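Local coordinates for CADD-like protein of unknown function (Nostoc punctiforme, PDB 3B5O) that is of unknown function but resembles the chlamydial protein CADD and adopts an all-helical fold of the haem oxygenase-like clan, with a possible oxidoreductase role, at residues Ala141-Ala144 with Ile145-Thr148; Gln219-Trp222 with Gln223-Gln227. All coordinates share one frame; numbering follows the deposited sequence.

Contact 1. Residues Ala141-Ala144 with Ile145-Thr148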
ATOM      1  N   ALA A 141     -10.278  -6.519   0.531  1.00 12.57           N
ATOM      2  CA  ALA A 141      -9.451  -5.410   0.043  1.00 13.00           C
ATOM      3  C   ALA A 141      -8.491  -4.916   1.134  1.00 12.04           C
ATOM      4  O   ALA A 141      -7.337  -4.542   0.863  1.00 12.87           O
ATOM      5  CB  ALA A 141     -10.329  -4.277  -0.458  1.00 13.19           C
ATOM      6  N   THR A 142      -8.975  -4.888   2.372  1.00 12.44           N
ATOM      7  CA  THR A 142      -8.155  -4.461   3.486  1.00 13.15           C
ATOM      8  C   THR A 142      -7.026  -5.466   3.734  1.00 13.47           C
ATOM      9  O   THR A 142      -5.885  -5.090   3.996  1.00 14.42           O
ATOM     10  CB  THR A 142      -9.033  -4.274   4.745  1.00 13.54           C
ATOM     11  OG1 THR A 142     -10.092  -3.363   4.458  1.00 14.23           O
ATOM     12  CG2 THR A 142      -8.217  -3.741   5.939  1.00 15.32           C
ATOM     13  N   TYR A 143      -7.330  -6.758   3.617  1.00 13.70           N
ATOM     14  CA  TYR A 143      -6.298  -7.769   3.760  1.00 14.08           C
ATOM     15  C   TYR A 143      -5.261  -7.649   2.632  1.00 14.29           C
ATOM     16  O   TYR A 143      -4.094  -7.918   2.844  1.00 15.39           O
ATOM     17  CB  TYR A 143      -6.928  -9.174   3.835  1.00 16.19           C
ATOM     18  CG  TYR A 143      -5.906 -10.239   4.122  1.00 15.26           C
ATOM     19  CD1 TYR A 143      -5.213 -10.235   5.315  1.00 18.27           C
ATOM     20  CD2 TYR A 143      -5.574 -11.196   3.186  1.00 15.19           C
ATOM     21  CE1 TYR A 143      -4.231 -11.172   5.580  1.00 19.84           C
ATOM     22  CE2 TYR A 143      -4.585 -12.125   3.441  1.00 17.49           C
ATOM     23  CZ  TYR A 143      -3.918 -12.103   4.628  1.00 20.07           C
ATOM     24  OH  TYR A 143      -2.941 -13.051   4.872  1.00 22.44           O
ATOM     25  N   ALA A 144      -5.682  -7.221   1.449  1.00 12.97           N
ATOM     26  CA  ALA A 144      -4.742  -6.964   0.363  1.00 13.10           C
ATOM     27  C   ALA A 144      -3.712  -5.882   0.720  1.00 14.41           C
ATOM     28  O   ALA A 144      -2.561  -5.977   0.306  1.00 15.01           O
ATOM     29  CB  ALA A 144      -5.449  -6.631  -0.917  1.00 13.67           C
ATOM     30  N   ILE A 145      -4.123  -4.875   1.475  1.00 14.98           N
ATOM     31  CA  ILE A 145      -3.183  -3.866   1.959  1.00 16.16           C
ATOM     32  C   ILE A 145      -2.131  -4.531   2.831  1.00 17.29           C
ATOM     33  O   ILE A 145      -0.937  -4.266   2.685  1.00 18.25           O
ATOM     34  CB  ILE A 145      -3.877  -2.760   2.786  1.00 19.60           C
ATOM     35  CG1 ILE A 145      -4.945  -2.023   1.982  1.00 21.66           C
ATOM     36  CG2 ILE A 145      -2.843  -1.759   3.336  1.00 19.73           C
ATOM     37  CD1 ILE A 145      -5.845  -1.115   2.891  1.00 23.95           C
ATOM     38  N   GLU A 146      -2.567  -5.402   3.737  0.50 16.69           N
ATOM     39  CA  GLU A 146      -1.631  -6.129   4.600  0.50 18.13           C
ATOM     40  C   GLU A 146      -0.692  -7.038   3.793  0.50 17.35           C
ATOM     41  O   GLU A 146       0.512  -7.079   4.045  0.50 19.03           O
ATOM     42  CB  GLU A 146      -2.374  -6.935   5.684  0.50 18.40           C
ATOM     43  CG  GLU A 146      -1.467  -7.878   6.473  0.50 17.41           C
ATOM     44  CD  GLU A 146      -2.162  -8.615   7.589  0.50 21.60           C
ATOM     45  OE1 GLU A 146      -3.172  -8.101   8.106  0.50 26.41           O
ATOM     46  OE2 GLU A 146      -1.679  -9.705   7.962  0.50 25.76           O
ATOM     47  N   ALA A 147      -1.246  -7.778   2.840  1.00 16.24           N
ATOM     48  CA  ALA A 147      -0.459  -8.732   2.053  1.00 16.79           C
ATOM     49  C   ALA A 147       0.579  -8.049   1.164  1.00 16.35           C
ATOM     50  O   ALA A 147       1.658  -8.587   0.928  1.00 18.21           O
ATOM     51  CB  ALA A 147      -1.381  -9.593   1.205  1.00 17.80           C
ATOM     52  N   THR A 148       0.253  -6.865   0.674  1.00 15.29           N
ATOM     53  CA  THR A 148       1.155  -6.121  -0.197  1.00 15.78           C
ATOM     54  C   THR A 148       2.173  -5.272   0.544  1.00 15.95           C
ATOM     55  O   THR A 148       3.100  -4.778  -0.067  1.00 17.30           O
ATOM     56  CB  THR A 148       0.386  -5.193  -1.175  1.00 15.81           C
ATOM     57  OG1 THR A 148      -0.453  -4.273  -0.455  1.00 16.17           O
ATOM     58  CG2 THR A 148      -0.427  -6.033  -2.163  1.00 17.36           C
TER
HETATM   59  O   HOH W   1      -0.974 -12.085   6.654  0.50 28.22           O

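Contact 2. Residues Gln219-Trp222 with Gln223-Gln227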
ATOM      1  N   GLN A 219      -1.810  -2.567  -8.894  1.00 11.97           N
ATOM      2  CA  GLN A 219      -0.931  -2.866 -10.021  1.00 12.11           C
ATOM      3  C   GLN A 219      -1.103  -1.903 -11.189  1.00 11.76           C
ATOM      4  O   GLN A 219      -0.122  -1.421 -11.766  1.00 12.69           O
ATOM      5  CB  GLN A 219      -1.062  -4.326 -10.454  1.00 12.94           C
ATOM      6  CG  GLN A 219      -0.330  -4.595 -11.770  1.00 14.10           C
ATOM      7  CD  GLN A 219       0.160  -5.991 -11.912  1.00 15.95           C
ATOM      8  OE1 GLN A 219       0.927  -6.467 -11.092  1.00 14.77           O
ATOM      9  NE2 GLN A 219      -0.254  -6.656 -12.987  1.00 20.67           N
ATOM     10  N   VAL A 220      -2.354  -1.647 -11.551  0.50 11.06           N
ATOM     11  CA  VAL A 220      -2.664  -0.682 -12.592  0.50 11.76           C
ATOM     12  C   VAL A 220      -2.032   0.678 -12.287  0.50 11.18           C
ATOM     13  O   VAL A 220      -1.450   1.299 -13.154  0.50 12.51           O
ATOM     14  CB  VAL A 220      -4.202  -0.596 -12.833  0.50 12.15           C
ATOM     15  CG1 VAL A 220      -4.569   0.697 -13.548  0.50 11.99           C
ATOM     16  CG2 VAL A 220      -4.673  -1.838 -13.621  0.50 12.21           C
ATOM     17  N   TRP A 221      -2.114   1.111 -11.036  1.00 11.44           N
ATOM     18  CA  TRP A 221      -1.510   2.375 -10.610  1.00 10.88           C
ATOM     19  C   TRP A 221      -0.013   2.399 -10.812  1.00 11.31           C
ATOM     20  O   TRP A 221       0.523   3.353 -11.379  1.00 12.45           O
ATOM     21  CB  TRP A 221      -1.868   2.648  -9.160  1.00 11.31           C
ATOM     22  CG  TRP A 221      -1.252   3.835  -8.520  1.00 11.33           C
ATOM     23  CD1 TRP A 221      -1.403   5.137  -8.870  1.00 12.33           C
ATOM     24  CD2 TRP A 221      -0.479   3.814  -7.321  1.00 12.18           C
ATOM     25  NE1 TRP A 221      -0.721   5.934  -7.991  1.00 13.17           N
ATOM     26  CE2 TRP A 221      -0.171   5.153  -7.008  1.00 13.57           C
ATOM     27  CE3 TRP A 221      -0.030   2.790  -6.473  1.00 14.41           C
ATOM     28  CZ2 TRP A 221       0.542   5.500  -5.865  1.00 15.12           C
ATOM     29  CZ3 TRP A 221       0.687   3.121  -5.353  1.00 15.92           C
ATOM     30  CH2 TRP A 221       0.975   4.479  -5.057  1.00 15.69           C
ATOM     31  N   TRP A 222       0.674   1.359 -10.375  1.00 11.22           N
ATOM     32  CA  TRP A 222       2.126   1.318 -10.577  1.00 11.08           C
ATOM     33  C   TRP A 222       2.483   1.422 -12.062  1.00 11.73           C
ATOM     34  O   TRP A 222       3.424   2.106 -12.432  1.00 12.73           O
ATOM     35  CB  TRP A 222       2.713   0.032  -9.972  1.00 13.12           C
ATOM     36  CG  TRP A 222       2.964   0.134  -8.501  1.00 12.90           C
ATOM     37  CD1 TRP A 222       2.221  -0.391  -7.486  1.00 13.51           C
ATOM     38  CD2 TRP A 222       4.017   0.868  -7.885  1.00 13.79           C
ATOM     39  NE1 TRP A 222       2.760  -0.052  -6.266  1.00 15.23           N
ATOM     40  CE2 TRP A 222       3.866   0.729  -6.491  1.00 15.26           C
ATOM     41  CE3 TRP A 222       5.087   1.629  -8.383  1.00 15.70           C
ATOM     42  CZ2 TRP A 222       4.745   1.306  -5.598  1.00 18.25           C
ATOM     43  CZ3 TRP A 222       5.947   2.204  -7.489  1.00 19.87           C
ATOM     44  CH2 TRP A 222       5.773   2.044  -6.120  1.00 19.61           C
ATOM     45  N   GLN A 223       1.729   0.719 -12.903  1.00 12.01           N
ATOM     46  CA  GLN A 223       1.963   0.748 -14.341  1.00 13.50           C
ATOM     47  C   GLN A 223       1.732   2.151 -14.896  1.00 12.86           C
ATOM     48  O   GLN A 223       2.531   2.676 -15.685  1.00 14.22           O
ATOM     49  CB  GLN A 223       1.078  -0.281 -15.038  1.00 13.98           C
ATOM     50  CG  GLN A 223       1.440  -1.701 -14.643  1.00 16.17           C
ATOM     51  CD  GLN A 223       0.480  -2.747 -15.135  1.00 18.56           C
ATOM     52  OE1 GLN A 223      -0.721  -2.503 -15.277  1.00 20.90           O
ATOM     53  NE2 GLN A 223       1.018  -3.958 -15.393  1.00 22.73           N
ATOM     54  N   GLU A 224       0.655   2.793 -14.450  1.00 12.98           N
ATOM     55  CA  GLU A 224       0.316   4.104 -14.972  1.00 14.14           C
ATOM     56  C   GLU A 224       1.270   5.159 -14.464  1.00 13.84           C
ATOM     57  O   GLU A 224       1.609   6.113 -15.198  1.00 15.10           O
ATOM     58  CB  GLU A 224      -1.125   4.471 -14.590  1.00 15.20           C
ATOM     59  CG  GLU A 224      -2.143   3.646 -15.302  1.00 16.05           C
ATOM     60  CD  GLU A 224      -3.548   3.772 -14.739  1.00 17.83           C
ATOM     61  OE1 GLU A 224      -3.704   4.410 -13.698  1.00 21.97           O
ATOM     62  OE2 GLU A 224      -4.455   3.225 -15.364  1.00 24.59           O
ATOM     63  N   LEU A 225       1.707   5.005 -13.228  0.50 13.13           N
ATOM     64  CA  LEU A 225       2.650   5.939 -12.631  0.50 13.73           C
ATOM     65  C   LEU A 225       4.048   5.847 -13.269  0.50 14.43           C
ATOM     66  O   LEU A 225       4.776   6.841 -13.353  0.50 15.00           O
ATOM     67  CB  LEU A 225       2.697   5.685 -11.134  0.50 13.73           C
ATOM     68  CG  LEU A 225       3.556   6.610 -10.306  0.50 13.83           C
ATOM     69  CD1 LEU A 225       3.008   8.020 -10.345  0.50 14.44           C
ATOM     70  CD2 LEU A 225       3.595   6.128  -8.877  0.50 14.09           C
ATOM     71  N   ALA A 226       4.441   4.653 -13.695  1.00 13.58           N
ATOM     72  CA  ALA A 226       5.674   4.507 -14.472  1.00 13.95           C
ATOM     73  C   ALA A 226       5.593   5.260 -15.816  1.00 14.80           C
ATOM     74  O   ALA A 226       6.549   5.934 -16.218  1.00 16.57           O
ATOM     75  CB  ALA A 226       5.996   3.023 -14.700  1.00 15.47           C
ATOM     76  N   GLN A 227       4.456   5.164 -16.498  1.00 14.62           N
ATOM     77  CA  GLN A 227       4.241   5.893 -17.743  1.00 14.78           C
ATOM     78  C   GLN A 227       4.193   7.401 -17.522  1.00 15.42           C
ATOM     79  O   GLN A 227       4.799   8.159 -18.284  1.00 16.60           O
ATOM     80  CB  GLN A 227       2.987   5.386 -18.454  1.00 16.47           C
ATOM     81  CG  GLN A 227       2.634   6.140 -19.736  1.00 19.26           C
ATOM     82  CD  GLN A 227       3.761   6.160 -20.746  1.00 28.33           C
ATOM     83  OE1 GLN A 227       3.956   7.155 -21.454  1.00 32.95           O
ATOM     84  NE2 GLN A 227       4.522   5.071 -20.811  1.00 28.22           N
TER
HETATM   85  O   HOH W   2      -2.311  -4.815 -14.735  1.00 27.06           O

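Contact 1. Residues Ala141-Ala144 with Ile145-Thr148
Y143 and E146, three residues apart on one helix, lean together on the same flank: E146 OE2 lies 3.8 Å from Y143 CE1, with ring and carboxylate planes 65° apart. Both side chains start anti to the backbone N (chi1 -174° for Y143 and 171° for E146), which carries phenol and carboxylate to this flank, where they meet at a slant around CE1. A water joins their ends, 2.8 Å from Y143 OH and donating to E146 OE2 at 2.8 Å. E146 was modelled in two conformers, and the bridge belongs to the one described here. Y143 OH also bonds N12 ND2, so the buried hydroxyl has two partners.

Helical bonds take up the backbone unevenly. A147 N bonds Y143 O at 2.9 Å, whereas I145 N reaches A141 O at 3.3 Å and has a second, weak bond to T142 O, to which E146 N also bonds weakly. At A144 O, T148 N arrives at 3.0 Å and T148 OG1 stands 2.8 Å away; the hydroxyl proton also has I145 O within reach. T142 OG1 is served by V138 O.

This part of helix 135-163 is enclosed on several flanks: Y143 and A147 touch helix 2-18, A144, I145 and T148 pack on helix 204-230, A141, T142 and I145 meet F131 of helix 118-131, and T142 and E146 rest against L191 of helix 190-196.

Contact 2. Residues Gln219-Trp222 with Gln223-Gln227
Q219 and Q223 stand one helical turn apart with their amides crossing obliquely, the planes turned 44° from each other. Q219 CG is 3.9 Å from Q223 NE2, and the amides make no direct hydrogen bond. A water spans them instead, accepting from Q219 NE2 at 3.3 Å and donating to Q223 OE1 at 2.9 Å. Q223 leaves the backbone with CG beside its own N (chi1 -65°), which sends its chain back over the preceding turn, CG 3.3 Å from Q219 O.

E224, extended beyond CG, likewise slants back across V220. Its carboxylate reaches the CG1 methyl of V220, but V220 has two modelled conformers and the closeness of this approach is doubtful.

Toward the protein interior, L225 CD2 meets the W221 indole at a slant, 4.3 Å from CE2 of W221; L225 too was modelled twice, and this holds for the conformer described. W221 in turn brings CZ3 over a face of W222, 3.8 Å above it. Along the backbone L225 N bonds W221 O at 2.7 Å, and A226 N bonds W222 O at 3.0 Å.

Chemically this part of the helix is amphipathic. The indoles and leucine meet helix 38-68, with W221 NE1 tied to T120 OG1, while two polar ends have partners elsewhere in the chain: Q219 OE1 takes a hydrogen bond from A21 N, and E224 OE2 forms a salt bridge with K122, which would be expected to favour a charged carboxylate.

How the contacts relate
Contacts 1 and 2 sit on different helices, 135-163 and 204-230, with centres 18 Å apart and nearest atoms about 8 Å apart, so they do not touch. Helix 204-230 connects them: F211, M214 and M218, which pack on contact 1, precede Q219, where contact 2 begins. Helix 118-131 also serves both, through F131 at contact 1 and through T120, K122 and L123 at contact 2. Contact 1 lies deeper, its centre about 8 Å from the centre of the chain against about 13 Å for contact 2. With the protein's function unknown, neither contact can be tied to an active site.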